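Local coordinates for beta-fructofuranosidase (PDB 6NOB), which probably hydrolyses terminal beta-fructofuranosyl linkages in sugars such as sucrose, as a bacterial member of glycoside hydrolase family 32, at residues 50-55 with 149-154; 145-150 with 156-161; 182-185 with 189-192; 221-226 with 250-255. One frame throughout, in Å; residues are numbered along the deposited sequence.

Contact 1 (50-55 with 149-154); sequences ERRHHF and NPYGFG
The guanidinium of Arg52 lies flat on the ring of Tyr151, the planes only 6° apart and the two centres separated by 4.6 Å. Tyr151 CB stands over the middle of one guanidinium face; over the other, 3.8 Å above the plane, is NH1 of Arg51. On the tyrosine side, Arg52 CD sits over the ring centre in a CH-pi contact, 3.6 Å from the centroid, while OD1 of Asn149 lies at the ring edge. The two side chains run antiparallel alongside each other: the extended arginine brings CB to the phenol end and CZ to Tyr151 CB, so its whole length is used. Arginine suits this place, having a long apolar stem and a flat cation that tolerates an aromatic face; its NH1 goes on to a salt bridge with Asp156. The loop is shaped by Asn149, whose OD1 accepts from Tyr151 N at 3.1 Å in an Asx turn and whose ND2 donates to Gly154 O at 2.8 Å. Strand 52-58 is an outermost strand of its antiparallel sheet and pairs with strand 16-23, whose Phe20 touches Tyr151. The stack thus joins the N-terminal strands to the turn between strands 141-149 and 159-165.

Contact 2 (145-150 with 156-161); sequences FFQLNP and DNMHWG
Backbone hydrogen bonds pair Phe146 with Gly161 and Leu148 with His159, both antiparallel hydrogen-bonded pairs, with Gln147 and Trp160 as the non-hydrogen-bonded pair between them. The shortest runs from Gly161 N to Phe146 O, 2.7 Å.

In a CH-pi contact the Phe146 ring, with CG between backbone N and carbonyl carbon (chi1 51°), lies over Gly161 CA, 3.6 Å from its centroid; glycine suits the site because a CB would collide with the ring. Replacing Phe146 by an alanine would probably strip the cover from Gly161 CA and open a gap beside it. Pro150 CD stands over one face of His159, 3.5 Å from its centroid.

Phe145 CB meets Trp160 CE3 at 3.6 Å, and Met158 CG and SD press on Gln147 OE1, which also bonds a bound PEG fragment. Gln147 NE2 and Trp160 NE1, 3.1 Å apart, are two donors, not bonded together: NE2 serves Ala194 O and Asn133 OD1, NE1 Phe195 O.

Two waters join the turn end, one donating to Asn149 OD1 and Asn157 O, another linking Asn149 ND2 to Asp156 OD2. The chemistry implies a backbone-held hairpin, Phe146 covering Gly161, its Gln147 amide and Trp160 indole N-H groups directed to strand 190-202.

Contact 3 (182-185 with 189-192); sequences PELH and RIVG
Leu184 fills the tight part of this contact by spreading its two methyl groups along the backbone of strand 190-202. CD1 lies on the Gly192 backbone, 3.6 Å from Gly192 C, and CD2 is at the same distance from Val191 C while also touching Ile190 CG1 at 3.7 Å. The side chain gets there with CG anti to the carbonyl carbon (chi1 -76°). A branched apolar residue suits the site, since each methyl covers a different peptide; Gly192 suits its own backbone angles, at which a CB would jam against the preceding carbonyl O. Replacing Leu184 with an alanine would remove both methyls and would probably leave a gap against Val191 and Gly192, with Ile190 CG1 losing one of its apolar neighbours.

Packing is looser at the rim, where Ile190 CD1 approaches Glu183 O at 3.8 Å and the exposed Glu183 carboxylate leads away from the strand. Separately, a water donates to Leu184 O at 2.8 Å and to Ile190 O at 2.7 Å.

The 3-10 turn 182-185, closed by His185 N bonding to Pro182 O, is thus laid against the first residues of strand 190-202. Leu184 also touches Asn157, while Ile190 and Val191 pack on Leu225 and Glu226 of the adjacent strand 216-227.

Contact 4 (221-226 with 250-255); sequences LTRHLE and RVESPV
A buried, two-pronged salt bridge between Arg223 and Glu252 makes this contact, linking strand 216-227 to Glu252 in the segment 250-255. Strands 216-227 and 253-256 belong to one antiparallel sheet of four, separated in it by strand 235-243, so side chains must span the intervening strand. Arg223 turns its NE edge to the carboxylate: NE donates to Glu252 OE2 at 2.8 Å with an almost straight angle of 174°, and NH2 donates to Glu252 OE1 at 2.9 Å, using that oxygen's syn lone pair. Guanidinium and carboxylate are nearly coplanar, 23° apart, which lets both bonds form together and fixes the rotation of each group. Glutamate suits its place because its chain can stretch: CG is anti to the backbone N (chi1 -178°) and the rest is extended, whereas the arginine bends at chi2 to present its edge to the acid. A methyl of Leu221, CD1, makes a loose van der Waals approach to Glu252 OE2 at 4.1 Å.

Both charged groups have further partners. Thr239 OG1 of the strand between them bonds to Glu252 OE2, and Arg223 NH1 bonds to Glu179 O and Gln181 OE1, so these polar ends are satisfied although little water can reach the arginine. Such a sheet of four antiparallel strands is characteristic of one blade of the five-bladed beta-propeller that forms the catalytic domain in glycoside hydrolase family 32.

How the contacts relate
Along the chain, contact 2 begins where contact 1 ends, sharing Asn149 and Pro150, and contacts 3 and 4 follow in series. Centres lie between about 10 Å (contacts 1 and 2) and about 19 Å (contacts 1 and 4) apart; that last pair does not touch. Besides the Arg52-Asp156 salt bridge between contacts 1 and 2, Arg51 of contact 1 meets His185 of contact 3. Contact 3 meets contact 2 through Met158 and Asn157 at Gly192, and contact 4 through neighbouring strands 190-202 and 216-227 of one sheet; Trp160 of contact 2 packs on Leu221 of contact 4. They form a cluster, consistent with N-terminal strands docked on adjoining propeller blades.

Contact 1 (50-55 with 149-154)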
loop_
_atom_site.group_PDB
_atom_site.type_symbol
_atom_site.label_atom_id
_atom_site.label_comp_id
_atom_site.label_asym_id
_atom_site.label_seq_id
_atom_site.Cartn_x
_atom_site.Cartn_y
_atom_site.Cartn_z
ATOM N N GLU A 50 -4.378 -11.861 -28.100
ATOM C CA GLU A 50 -4.544 -11.436 -26.716
ATOM C C GLU A 50 -5.690 -12.181 -26.045
ATOM O O GLU A 50 -6.752 -12.380 -26.643
ATOM C CB GLU A 50 -4.794 -9.926 -26.635
ATOM C CG GLU A 50 -3.692 -9.079 -27.249
ATOM C CD GLU A 50 -3.985 -7.591 -27.185
ATOM O OE1 GLU A 50 -4.847 -7.186 -26.376
ATOM O OE2 GLU A 50 -3.346 -6.827 -27.940
ATOM N N ARG A 51 -5.468 -12.591 -24.796
ATOM C CA ARG A 51 -6.523 -13.174 -23.977
ATOM C C ARG A 51 -7.177 -12.155 -23.055
ATOM O O ARG A 51 -8.250 -12.433 -22.510
ATOM C CB ARG A 51 -5.978 -14.345 -23.149
ATOM C CG ARG A 51 -5.027 -13.933 -22.044
ATOM C CD ARG A 51 -4.352 -15.136 -21.407
ATOM N NE ARG A 51 -3.221 -14.726 -20.579
ATOM C CZ ARG A 51 -3.286 -14.534 -19.267
ATOM N NH1 ARG A 51 -4.430 -14.723 -18.619
ATOM N NH2 ARG A 51 -2.205 -14.155 -18.599
ATOM N N ARG A 52 -6.552 -10.994 -22.865
ATOM C CA ARG A 52 -7.130 -9.879 -22.133
ATOM C C ARG A 52 -6.818 -8.598 -22.891
ATOM O O ARG A 52 -5.766 -8.478 -23.524
ATOM C CB ARG A 52 -6.590 -9.795 -20.696
ATOM C CG ARG A 52 -7.138 -10.867 -19.769
ATOM C CD ARG A 52 -6.400 -10.904 -18.440
ATOM N NE ARG A 52 -7.024 -11.844 -17.512
ATOM C CZ ARG A 52 -6.461 -12.271 -16.385
ATOM N NH1 ARG A 52 -5.254 -11.843 -16.040
ATOM N NH2 ARG A 52 -7.104 -13.128 -15.602
ATOM N N HIS A 53 -7.743 -7.643 -22.834
ATOM C CA HIS A 53 -7.559 -6.393 -23.557
ATOM C C HIS A 53 -8.325 -5.277 -22.863
ATOM O O HIS A 53 -9.453 -5.474 -22.404
ATOM C CB HIS A 53 -8.013 -6.518 -25.017
ATOM C CG HIS A 53 -7.764 -5.289 -25.837
ATOM N ND1 HIS A 53 -6.532 -4.992 -26.381
ATOM C CD2 HIS A 53 -8.590 -4.280 -26.205
ATOM C CE1 HIS A 53 -6.610 -3.854 -27.049
ATOM N NE2 HIS A 53 -7.847 -3.401 -26.957
ATOM N N HIS A 54 -7.695 -4.107 -22.797
ATOM C CA HIS A 54 -8.315 -2.901 -22.261
ATOM C C HIS A 54 -8.885 -2.106 -23.430
ATOM O O HIS A 54 -8.132 -1.551 -24.236
ATOM C CB HIS A 54 -7.292 -2.086 -21.472
ATOM C CG HIS A 54 -7.771 -0.726 -21.059
ATOM N ND1 HIS A 54 -6.913 0.255 -20.608
ATOM C CD2 HIS A 54 -9.013 -0.188 -21.012
ATOM C CE1 HIS A 54 -7.603 1.340 -20.311
ATOM N NE2 HIS A 54 -8.880 1.099 -20.550
ATOM N N PHE A 55 -10.212 -2.062 -23.525
ATOM C CA PHE A 55 -10.896 -1.296 -24.557
ATOM C C PHE A 55 -11.125 0.133 -24.089
ATOM O O PHE A 55 -11.448 0.373 -22.922
ATOM C CB PHE A 55 -12.244 -1.927 -24.911
ATOM C CG PHE A 55 -12.143 -3.271 -25.565
ATOM C CD1 PHE A 55 -12.045 -3.379 -26.942
ATOM C CD2 PHE A 55 -12.172 -4.429 -24.808
ATOM C CE1 PHE A 55 -11.963 -4.615 -27.550
ATOM C CE2 PHE A 55 -12.090 -5.669 -25.411
ATOM C CZ PHE A 55 -11.987 -5.762 -26.784
ATOM N N ASN A 149 -4.831 -5.172 -10.017
ATOM C CA ASN A 149 -5.241 -6.203 -10.971
ATOM C C ASN A 149 -6.739 -6.073 -11.197
ATOM O O ASN A 149 -7.529 -6.453 -10.312
ATOM C CB ASN A 149 -4.902 -7.606 -10.468
ATOM C CG ASN A 149 -5.636 -8.695 -11.242
ATOM O OD1 ASN A 149 -5.833 -8.590 -12.455
ATOM N ND2 ASN A 149 -6.051 -9.745 -10.539
ATOM N N PRO A 150 -7.187 -5.559 -12.343
ATOM C CA PRO A 150 -8.623 -5.363 -12.568
ATOM C C PRO A 150 -9.373 -6.602 -13.031
ATOM O O PRO A 150 -10.560 -6.493 -13.352
ATOM C CB PRO A 150 -8.640 -4.283 -13.661
ATOM C CG PRO A 150 -7.413 -4.561 -14.453
ATOM C CD PRO A 150 -6.379 -5.072 -13.474
ATOM N N TYR A 151 -8.735 -7.774 -13.073
ATOM C CA TYR A 151 -9.360 -8.962 -13.637
ATOM C C TYR A 151 -9.777 -10.001 -12.606
ATOM O O TYR A 151 -10.412 -10.992 -12.982
ATOM C CB TYR A 151 -8.421 -9.621 -14.657
ATOM C CG TYR A 151 -8.188 -8.784 -15.889
ATOM C CD1 TYR A 151 -9.107 -8.778 -16.930
ATOM C CD2 TYR A 151 -7.055 -7.987 -16.004
ATOM C CE1 TYR A 151 -8.899 -8.008 -18.058
ATOM C CE2 TYR A 151 -6.837 -7.214 -17.127
ATOM C CZ TYR A 151 -7.763 -7.227 -18.149
ATOM O OH TYR A 151 -7.548 -6.456 -19.267
ATOM N N GLY A 152 -9.450 -9.814 -11.334
ATOM C CA GLY A 152 -9.771 -10.842 -10.366
ATOM C C GLY A 152 -9.576 -10.370 -8.943
ATOM O O GLY A 152 -9.269 -9.205 -8.685
ATOM N N PHE A 153 -9.757 -11.312 -8.016
ATOM C CA PHE A 153 -9.683 -11.045 -6.586
ATOM C C PHE A 153 -8.288 -11.243 -6.009
ATOM O O PHE A 153 -8.020 -10.774 -4.898
ATOM C CB PHE A 153 -10.675 -11.947 -5.841
ATOM C CG PHE A 153 -11.052 -11.446 -4.474
ATOM C CD1 PHE A 153 -11.924 -10.376 -4.326
ATOM C CD2 PHE A 153 -10.547 -12.056 -3.337
ATOM C CE1 PHE A 153 -12.278 -9.920 -3.066
ATOM C CE2 PHE A 153 -10.894 -11.605 -2.077
ATOM C CZ PHE A 153 -11.762 -10.534 -1.941
ATOM N N GLY A 154 -7.395 -11.932 -6.724
ATOM C CA GLY A 154 -6.039 -12.137 -6.285
ATOM C C GLY A 154 -5.042 -11.315 -7.091
ATOM O O GLY A 154 -5.393 -10.546 -7.982
#

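Contact 2 (145-150 with 156-161)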
loop_
_atom_site.group_PDB
_atom_site.type_symbol
_atom_site.label_atom_id
_atom_site.label_comp_id
_atom_site.label_asym_id
_atom_site.label_seq_id
_atom_site.Cartn_x
_atom_site.Cartn_y
_atom_site.Cartn_z
ATOM N N PHE A 145 -1.158 6.530 -6.486
ATOM C CA PHE A 145 -1.169 5.413 -7.418
ATOM C C PHE A 145 -1.090 4.114 -6.627
ATOM O O PHE A 145 -0.721 4.105 -5.449
ATOM C CB PHE A 145 -0.007 5.503 -8.415
ATOM C CG PHE A 145 0.023 6.784 -9.210
ATOM C CD1 PHE A 145 0.623 7.925 -8.697
ATOM C CD2 PHE A 145 -0.537 6.841 -10.478
ATOM C CE1 PHE A 145 0.654 9.098 -9.432
ATOM C CE2 PHE A 145 -0.508 8.012 -11.217
ATOM C CZ PHE A 145 0.088 9.140 -10.695
ATOM N N PHE A 146 -1.450 3.010 -7.277
ATOM C CA PHE A 146 -1.422 1.745 -6.556
ATOM C C PHE A 146 -1.350 0.570 -7.516
ATOM O O PHE A 146 -1.909 0.603 -8.616
ATOM C CB PHE A 146 -2.635 1.593 -5.629
ATOM C CG PHE A 146 -3.961 1.830 -6.296
ATOM C CD1 PHE A 146 -4.525 3.098 -6.320
ATOM C CD2 PHE A 146 -4.657 0.779 -6.877
ATOM C CE1 PHE A 146 -5.753 3.317 -6.924
ATOM C CE2 PHE A 146 -5.888 0.987 -7.477
ATOM C CZ PHE A 146 -6.436 2.258 -7.503
ATOM N N GLN A 147 -0.643 -0.468 -7.070
ATOM C CA GLN A 147 -0.633 -1.751 -7.755
ATOM C C GLN A 147 -2.051 -2.296 -7.862
ATOM O O GLN A 147 -2.797 -2.306 -6.879
ATOM C CB GLN A 147 0.254 -2.730 -6.989
ATOM C CG GLN A 147 1.726 -2.365 -6.977
ATOM C CD GLN A 147 2.386 -2.582 -8.322
ATOM O OE1 GLN A 147 2.839 -3.681 -8.630
ATOM N NE2 GLN A 147 2.444 -1.531 -9.133
ATOM N N LEU A 148 -2.422 -2.761 -9.055
ATOM C CA LEU A 148 -3.813 -3.088 -9.337
ATOM C C LEU A 148 -3.904 -4.264 -10.300
ATOM O O LEU A 148 -3.154 -4.339 -11.276
ATOM C CB LEU A 148 -4.547 -1.877 -9.928
ATOM C CG LEU A 148 -5.861 -2.120 -10.674
ATOM C CD1 LEU A 148 -6.998 -2.399 -9.699
ATOM C CD2 LEU A 148 -6.195 -0.941 -11.575
ATOM N N ASN A 149 -4.831 -5.172 -10.017
ATOM C CA ASN A 149 -5.241 -6.203 -10.971
ATOM C C ASN A 149 -6.739 -6.073 -11.197
ATOM O O ASN A 149 -7.529 -6.453 -10.312
ATOM C CB ASN A 149 -4.902 -7.606 -10.468
ATOM C CG ASN A 149 -5.636 -8.695 -11.242
ATOM O OD1 ASN A 149 -5.833 -8.590 -12.455
ATOM N ND2 ASN A 149 -6.051 -9.745 -10.539
ATOM N N PRO A 150 -7.187 -5.559 -12.343
ATOM C CA PRO A 150 -8.623 -5.363 -12.568
ATOM C C PRO A 150 -9.373 -6.602 -13.031
ATOM O O PRO A 150 -10.560 -6.493 -13.352
ATOM C CB PRO A 150 -8.640 -4.283 -13.661
ATOM C CG PRO A 150 -7.413 -4.561 -14.453
ATOM C CD PRO A 150 -6.379 -5.072 -13.474
ATOM N N ASP A 156 -2.264 -10.521 -9.841
ATOM C CA ASP A 156 -2.073 -10.918 -11.233
ATOM C C ASP A 156 -1.193 -9.868 -11.902
ATOM O O ASP A 156 -0.581 -9.033 -11.227
ATOM C CB ASP A 156 -3.419 -11.092 -11.946
ATOM C CG ASP A 156 -3.367 -12.122 -13.059
ATOM O OD1 ASP A 156 -2.261 -12.404 -13.569
ATOM O OD2 ASP A 156 -4.439 -12.648 -13.425
ATOM N N ASN A 157 -1.129 -9.910 -13.234
ATOM C CA ASN A 157 -0.300 -8.977 -13.989
ATOM C C ASN A 157 -0.629 -7.539 -13.604
ATOM O O ASN A 157 -1.793 -7.126 -13.614
ATOM C CB ASN A 157 -0.497 -9.192 -15.489
ATOM C CG ASN A 157 0.113 -10.498 -15.976
ATOM O OD1 ASN A 157 1.257 -10.824 -15.652
ATOM N ND2 ASN A 157 -0.652 -11.253 -16.760
ATOM N N MET A 158 0.408 -6.780 -13.267
ATOM C CA MET A 158 0.250 -5.579 -12.461
ATOM C C MET A 158 -0.016 -4.347 -13.316
ATOM O O MET A 158 0.710 -4.074 -14.279
ATOM C CB MET A 158 1.491 -5.368 -11.594
ATOM C CG MET A 158 1.406 -6.083 -10.257
ATOM S SD MET A 158 0.130 -5.362 -9.206
ATOM C CE MET A 158 -1.184 -6.572 -9.307
ATOM N N HIS A 159 -1.066 -3.614 -12.952
ATOM C CA HIS A 159 -1.395 -2.293 -13.467
ATOM C C HIS A 159 -1.109 -1.252 -12.389
ATOM O O HIS A 159 -0.807 -1.578 -11.238
ATOM C CB HIS A 159 -2.870 -2.198 -13.880
ATOM C CG HIS A 159 -3.327 -3.263 -14.828
ATOM N ND1 HIS A 159 -3.157 -4.610 -14.584
ATOM C CD2 HIS A 159 -3.987 -3.175 -16.007
ATOM C CE1 HIS A 159 -3.674 -5.303 -15.582
ATOM N NE2 HIS A 159 -4.185 -4.456 -16.459
ATOM N N TRP A 160 -1.244 0.017 -12.765
ATOM C CA TRP A 160 -1.222 1.128 -11.821
ATOM C C TRP A 160 -2.610 1.757 -11.784
ATOM O O TRP A 160 -3.070 2.314 -12.787
ATOM C CB TRP A 160 -0.175 2.170 -12.210
ATOM C CG TRP A 160 1.201 1.895 -11.691
ATOM C CD1 TRP A 160 1.823 0.685 -11.608
ATOM C CD2 TRP A 160 2.129 2.861 -11.188
ATOM N NE1 TRP A 160 3.085 0.838 -11.088
ATOM C CE2 TRP A 160 3.296 2.166 -10.820
ATOM C CE3 TRP A 160 2.086 4.248 -11.013
ATOM C CZ2 TRP A 160 4.410 2.809 -10.284
ATOM C CZ3 TRP A 160 3.190 4.883 -10.480
ATOM C CH2 TRP A 160 4.337 4.167 -10.123
ATOM N N GLY A 161 -3.276 1.661 -10.635
ATOM C CA GLY A 161 -4.452 2.468 -10.393
ATOM C C GLY A 161 -4.066 3.881 -9.997
ATOM O O GLY A 161 -2.904 4.182 -9.730
HETATM O O HOH W 1 -3.880 -8.438 -14.607
HETATM O O HOH W 2 -6.730 -12.184 -12.114
#

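Contact 3 (182-185 with 189-192)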
loop_
_atom_site.group_PDB
_atom_site.type_symbol
_atom_site.label_atom_id
_atom_site.label_comp_id
_atom_site.label_asym_id
_atom_site.label_seq_id
_atom_site.Cartn_x
_atom_site.Cartn_y
_atom_site.Cartn_z
ATOM N N PRO A 182 2.672 -5.493 -23.174
ATOM C CA PRO A 182 1.693 -6.136 -24.071
ATOM C C PRO A 182 1.869 -7.640 -24.204
ATOM O O PRO A 182 0.872 -8.368 -24.298
ATOM C CB PRO A 182 1.933 -5.418 -25.405
ATOM C CG PRO A 182 2.466 -4.066 -25.008
ATOM C CD PRO A 182 3.310 -4.315 -23.789
ATOM N N GLU A 183 3.113 -8.127 -24.199
ATOM C CA GLU A 183 3.356 -9.554 -24.378
ATOM C C GLU A 183 2.793 -10.389 -23.236
ATOM O O GLU A 183 2.620 -11.603 -23.397
ATOM C CB GLU A 183 4.857 -9.816 -24.521
ATOM C CG GLU A 183 5.517 -9.055 -25.659
ATOM C CD GLU A 183 6.255 -7.818 -25.184
ATOM O OE1 GLU A 183 5.769 -7.154 -24.248
ATOM O OE2 GLU A 183 7.324 -7.505 -25.748
ATOM N N LEU A 184 2.500 -9.774 -22.088
ATOM C CA LEU A 184 1.958 -10.527 -20.964
ATOM C C LEU A 184 0.541 -11.019 -21.229
ATOM O O LEU A 184 0.064 -11.911 -20.520
ATOM C CB LEU A 184 1.992 -9.674 -19.697
ATOM C CG LEU A 184 3.384 -9.533 -19.080
ATOM C CD1 LEU A 184 3.398 -8.465 -18.006
ATOM C CD2 LEU A 184 3.857 -10.865 -18.520
ATOM N N HIS A 185 -0.136 -10.458 -22.231
ATOM C CA HIS A 185 -1.469 -10.891 -22.618
ATOM C C HIS A 185 -1.479 -11.702 -23.906
ATOM O O HIS A 185 -2.553 -12.121 -24.348
ATOM C CB HIS A 185 -2.397 -9.679 -22.756
ATOM C CG HIS A 185 -2.777 -9.063 -21.446
ATOM N ND1 HIS A 185 -3.414 -7.846 -21.350
ATOM C CD2 HIS A 185 -2.602 -9.497 -20.174
ATOM C CE1 HIS A 185 -3.618 -7.556 -20.078
ATOM N NE2 HIS A 185 -3.134 -8.541 -19.344
ATOM N N ARG A 189 3.056 -17.974 -20.822
ATOM C CA ARG A 189 4.182 -18.533 -20.087
ATOM C C ARG A 189 4.821 -17.525 -19.142
ATOM O O ARG A 189 5.596 -17.922 -18.264
ATOM C CB ARG A 189 5.239 -19.059 -21.057
ATOM C CG ARG A 189 4.758 -20.159 -21.999
ATOM C CD ARG A 189 5.789 -20.399 -23.093
ATOM N NE ARG A 189 6.013 -19.189 -23.879
ATOM C CZ ARG A 189 7.030 -19.009 -24.716
ATOM N NH1 ARG A 189 7.938 -19.960 -24.883
ATOM N NH2 ARG A 189 7.140 -17.870 -25.387
ATOM N N ILE A 190 4.521 -16.238 -19.297
ATOM C CA ILE A 190 5.198 -15.204 -18.531
ATOM C C ILE A 190 4.193 -14.488 -17.637
ATOM O O ILE A 190 2.980 -14.523 -17.859
ATOM C CB ILE A 190 5.940 -14.199 -19.437
ATOM C CG1 ILE A 190 5.022 -13.690 -20.548
ATOM C CG2 ILE A 190 7.172 -14.848 -20.041
ATOM C CD1 ILE A 190 5.680 -12.682 -21.467
ATOM N N VAL A 191 4.729 -13.834 -16.605
ATOM C CA VAL A 191 3.942 -13.075 -15.640
ATOM C C VAL A 191 4.776 -11.875 -15.207
ATOM O O VAL A 191 6.009 -11.929 -15.192
ATOM C CB VAL A 191 3.527 -13.957 -14.434
ATOM C CG1 VAL A 191 4.750 -14.387 -13.627
ATOM C CG2 VAL A 191 2.517 -13.234 -13.548
ATOM N N GLY A 192 4.097 -10.777 -14.876
ATOM C CA GLY A 192 4.777 -9.578 -14.419
ATOM C C GLY A 192 3.907 -8.336 -14.449
ATOM O O GLY A 192 2.788 -8.349 -13.931
HETATM O O HOH W 3 0.519 -13.497 -18.304
#

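Contact 4 (221-226 with 250-255)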
loop_
_atom_site.group_PDB
_atom_site.type_symbol
_atom_site.label_atom_id
_atom_site.label_comp_id
_atom_site.label_asym_id
_atom_site.label_seq_id
_atom_site.Cartn_x
_atom_site.Cartn_y
_atom_site.Cartn_z
ATOM N N LEU A 221 9.625 3.376 -11.747
ATOM C CA LEU A 221 8.937 2.152 -11.363
ATOM C C LEU A 221 9.717 0.936 -11.838
ATOM O O LEU A 221 10.648 1.033 -12.643
ATOM C CB LEU A 221 7.509 2.109 -11.921
ATOM C CG LEU A 221 7.387 1.999 -13.443
ATOM C CD1 LEU A 221 6.287 1.019 -13.822
ATOM C CD2 LEU A 221 7.123 3.365 -14.057
ATOM N N THR A 222 9.314 -0.225 -11.329
ATOM C CA THR A 222 9.889 -1.505 -11.716
ATOM C C THR A 222 9.011 -2.168 -12.767
ATOM O O THR A 222 7.786 -2.223 -12.614
ATOM C CB THR A 222 10.029 -2.433 -10.507
ATOM O OG1 THR A 222 10.995 -1.893 -9.602
ATOM C CG2 THR A 222 10.469 -3.829 -10.947
ATOM N N ARG A 223 9.638 -2.656 -13.831
ATOM C CA ARG A 223 8.999 -3.570 -14.766
ATOM C C ARG A 223 9.455 -4.983 -14.433
ATOM O O ARG A 223 10.651 -5.221 -14.236
ATOM C CB ARG A 223 9.346 -3.225 -16.215
ATOM C CG ARG A 223 8.555 -2.059 -16.785
ATOM C CD ARG A 223 7.138 -2.477 -17.134
ATOM N NE ARG A 223 6.305 -1.332 -17.486
ATOM C CZ ARG A 223 4.996 -1.399 -17.701
ATOM N NH1 ARG A 223 4.369 -2.562 -17.600
ATOM N NH2 ARG A 223 4.315 -0.304 -18.013
ATOM N N HIS A 224 8.504 -5.907 -14.354
ATOM C CA HIS A 224 8.766 -7.285 -13.964
ATOM C C HIS A 224 8.414 -8.210 -15.119
ATOM O O HIS A 224 7.334 -8.091 -15.709
ATOM C CB HIS A 224 7.962 -7.657 -12.715
ATOM C CG HIS A 224 8.227 -9.039 -12.203
ATOM N ND1 HIS A 224 9.041 -9.287 -11.118
ATOM C CD2 HIS A 224 7.769 -10.247 -12.611
ATOM C CE1 HIS A 224 9.080 -10.587 -10.886
ATOM N NE2 HIS A 224 8.317 -11.192 -11.779
ATOM N N LEU A 225 9.333 -9.118 -15.441
ATOM C CA LEU A 225 9.113 -10.150 -16.447
ATOM C C LEU A 225 9.642 -11.463 -15.896
ATOM O O LEU A 225 10.811 -11.543 -15.506
ATOM C CB LEU A 225 9.808 -9.801 -17.765
ATOM C CG LEU A 225 9.953 -10.943 -18.768
ATOM C CD1 LEU A 225 8.591 -11.378 -19.294
ATOM C CD2 LEU A 225 10.871 -10.531 -19.907
ATOM N N GLU A 226 8.789 -12.485 -15.866
ATOM C CA GLU A 226 9.153 -13.755 -15.251
ATOM C C GLU A 226 8.482 -14.902 -15.991
ATOM O O GLU A 226 7.280 -14.850 -16.263
ATOM C CB GLU A 226 8.750 -13.780 -13.773
ATOM C CG GLU A 226 8.874 -15.146 -13.120
ATOM C CD GLU A 226 8.497 -15.127 -11.652
ATOM O OE1 GLU A 226 8.082 -14.057 -11.159
ATOM O OE2 GLU A 226 8.610 -16.183 -10.992
ATOM N N ARG A 250 2.691 9.244 -20.187
ATOM C CA ARG A 250 3.413 9.408 -21.441
ATOM C C ARG A 250 4.530 8.365 -21.520
ATOM O O ARG A 250 4.631 7.474 -20.673
ATOM C CB ARG A 250 3.940 10.839 -21.573
ATOM C CG ARG A 250 2.844 11.849 -21.856
ATOM C CD ARG A 250 2.006 11.407 -23.048
ATOM N NE ARG A 250 0.983 12.386 -23.399
ATOM C CZ ARG A 250 0.333 12.405 -24.558
ATOM N NH1 ARG A 250 0.601 11.498 -25.488
ATOM N NH2 ARG A 250 -0.583 13.335 -24.789
ATOM N N VAL A 251 5.391 8.513 -22.534
ATOM C CA VAL A 251 6.263 7.423 -22.961
ATOM C C VAL A 251 7.149 6.947 -21.814
ATOM O O VAL A 251 7.640 7.742 -21.001
ATOM C CB VAL A 251 7.096 7.862 -24.178
ATOM C CG1 VAL A 251 7.866 9.139 -23.877
ATOM C CG2 VAL A 251 8.030 6.745 -24.632
ATOM N N GLU A 252 7.335 5.628 -21.740
ATOM C CA GLU A 252 8.116 4.966 -20.705
ATOM C C GLU A 252 9.387 4.387 -21.314
ATOM O O GLU A 252 9.358 3.820 -22.410
ATOM C CB GLU A 252 7.295 3.854 -20.040
ATOM C CG GLU A 252 7.994 3.108 -18.909
ATOM C CD GLU A 252 7.135 1.990 -18.332
ATOM O OE1 GLU A 252 5.909 1.993 -18.578
ATOM O OE2 GLU A 252 7.684 1.108 -17.636
ATOM N N SER A 253 10.500 4.531 -20.597
ATOM C CA SER A 253 11.807 4.092 -21.074
ATOM C C SER A 253 12.685 3.737 -19.879
ATOM O O SER A 253 12.545 4.340 -18.810
ATOM C CB SER A 253 12.457 5.176 -21.951
ATOM O OG SER A 253 12.972 6.249 -21.181
ATOM N N PRO A 254 13.577 2.754 -20.020
ATOM C CA PRO A 254 14.304 2.233 -18.857
ATOM C C PRO A 254 15.457 3.124 -18.423
ATOM O O PRO A 254 16.069 3.832 -19.226
ATOM C CB PRO A 254 14.823 0.879 -19.354
ATOM C CG PRO A 254 15.026 1.098 -20.810
ATOM C CD PRO A 254 13.909 2.010 -21.248
ATOM N N VAL A 255 15.759 3.063 -17.125
ATOM C CA VAL A 255 16.774 3.936 -16.537
ATOM C C VAL A 255 17.792 3.201 -15.676
ATOM O O VAL A 255 18.899 3.731 -15.459
ATOM C CB VAL A 255 16.110 5.068 -15.721
ATOM C CG1 VAL A 255 15.196 5.905 -16.604
ATOM C CG2 VAL A 255 15.351 4.500 -14.533
#